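Local coordinates for integron gene cassette protein HFX_CASS2 (Uncultured bacterium, PDB 3FXH) that is of unknown function but is encoded by a mobile integron gene cassette and folds into an all-helical protein found here as a pair of subunits, at residues V31-I34 / I35-I38. Residues are numbered along the deposited sequence; the frame is centred on the assembly and turned at random.
Sequences VHEI and IREI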
# COMPACT_ATOMS: atom_id res chain seq x y z
N VAL A 31 -2.33 8.91 -5.55
CA VAL A 31 -1.80 8.24 -4.36
C VAL A 31 -1.74 6.73 -4.58
O VAL A 31 -0.80 6.08 -4.15
CB VAL A 31 -2.62 8.59 -3.06
CG1 VAL A 31 -2.21 7.69 -1.90
CG2 VAL A 31 -2.43 10.04 -2.68
N HIS A 32 -2.73 6.18 -5.27
CA HIS A 32 -2.68 4.76 -5.64
C HIS A 32 -1.45 4.53 -6.53
O HIS A 32 -0.77 3.52 -6.41
CB HIS A 32 -3.96 4.32 -6.36
CG HIS A 32 -5.11 4.03 -5.44
ND1 HIS A 32 -5.95 2.95 -5.61
CD2 HIS A 32 -5.56 4.68 -4.34
CE1 HIS A 32 -6.87 2.96 -4.66
NE2 HIS A 32 -6.65 4.00 -3.88
N GLU A 33 -1.17 5.49 -7.40
CA GLU A 33 0.00 5.43 -8.25
C GLU A 33 1.31 5.47 -7.47
O GLU A 33 2.27 4.76 -7.79
CB GLU A 33 -0.03 6.56 -9.28
CG GLU A 33 1.31 6.83 -9.90
CD GLU A 33 1.19 7.63 -11.18
OE1 GLU A 33 1.50 8.84 -11.17
OE2 GLU A 33 0.78 7.04 -12.20
N ILE A 34 1.38 6.32 -6.45
CA ILE A 34 2.57 6.34 -5.62
C ILE A 34 2.80 4.98 -4.99
O ILE A 34 3.91 4.46 -5.01
CB ILE A 34 2.48 7.39 -4.51
CG1 ILE A 34 2.53 8.79 -5.13
CG2 ILE A 34 3.63 7.21 -3.52
CD1 ILE A 34 2.06 9.90 -4.16
N ILE A 35 1.76 4.41 -4.39
CA ILE A 35 1.90 3.11 -3.75
C ILE A 35 2.40 2.07 -4.75
O ILE A 35 3.35 1.34 -4.47
CB ILE A 35 0.58 2.64 -3.07
CG1 ILE A 35 0.23 3.61 -1.93
CG2 ILE A 35 0.73 1.19 -2.57
CD1 ILE A 35 -1.09 3.26 -1.19
N ARG A 36 1.79 2.03 -5.93
CA ARG A 36 2.24 1.11 -6.98
C ARG A 36 3.72 1.26 -7.33
O ARG A 36 4.45 0.29 -7.39
CB ARG A 36 1.39 1.29 -8.25
CG ARG A 36 1.83 0.42 -9.43
CD ARG A 36 1.20 0.88 -10.74
NE ARG A 36 1.84 2.09 -11.26
CZ ARG A 36 1.18 3.19 -11.60
NH1 ARG A 36 -0.13 3.24 -11.46
NH2 ARG A 36 1.84 4.24 -12.07
N GLU A 37 4.18 2.49 -7.56
CA GLU A 37 5.56 2.71 -7.97
C GLU A 37 6.57 2.46 -6.85
O GLU A 37 7.68 2.01 -7.09
CB GLU A 37 5.72 4.10 -8.56
CG GLU A 37 4.95 4.23 -9.87
CD GLU A 37 5.45 3.25 -10.92
OE1 GLU A 37 6.69 3.19 -11.16
OE2 GLU A 37 4.61 2.53 -11.51
N ILE A 38 6.17 2.74 -5.62
CA ILE A 38 7.04 2.43 -4.50
C ILE A 38 7.15 0.92 -4.38
O ILE A 38 8.24 0.39 -4.16
CB ILE A 38 6.56 3.06 -3.18
CG1 ILE A 38 6.70 4.58 -3.24
CG2 ILE A 38 7.38 2.53 -2.00
CD1 ILE A 38 6.20 5.27 -1.93
O HOH W 1 -1.44 5.50 -12.77
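Glu33, Arg36 and Glu37 form a salt-bridge network along one side of helix 24-43, a local contact between neighbouring turns of a helix in this all-helical fold; this charged side faces the loop that carries Lys75, Tyr77 and Tyr78, while isoleucines face other helices. The backbone is regular: Arg36 N, for instance, donates to His32 O at 3.0 Å. On the apolar side, Ile34 and Ile38, one turn apart, lie side by side and point the same way, with Ile34 CG2 meeting Ile38 CD1 at 3.6 Å. Branched aliphatic chains suit this place, because Ile34 also packs on Cys124 of helix 116-131 and Ile94 of helix 88-102, while Ile38 reaches Phe62 and Leu66.

Arginine suits the charged side because one flat group can serve two carboxylates. The bend of Arg36 at chi3 (76°) folds its guanidinium back over the helix, with one face over Glu33 O. Arg36 NE meets Glu37 OE2 at 2.8 Å, almost in the guanidinium plane and on the anti lone pair of that oxygen; Arg36 NH2 adds a weak bond to the same atom. Glu33, its chain extended, crosses the guanidinium with the two planes 78° apart, and Arg36 NH2 reaches Glu33 OE2 at 3.0 Å from 33° outside the carboxylate plane. Glu33 OE1 accepts from Tyr78 N, Glu33 OE2 from Tyr77 N; Glu37 OE1 takes Lys75 N and a salt bridge from Arg40, and Arg36 NH2 donates to Lys75 O. A leucine in place of Arg36 would probably lose that loop bond and leave Glu33 OE2 and Glu37 OE2, 6.0 Å apart, without their shared arginine. A water donates to Glu33 OE2 at 2.8 Å, its third donor, and accepts from Arg36 NH1 at 2.9 Å, at the guanidinium edge.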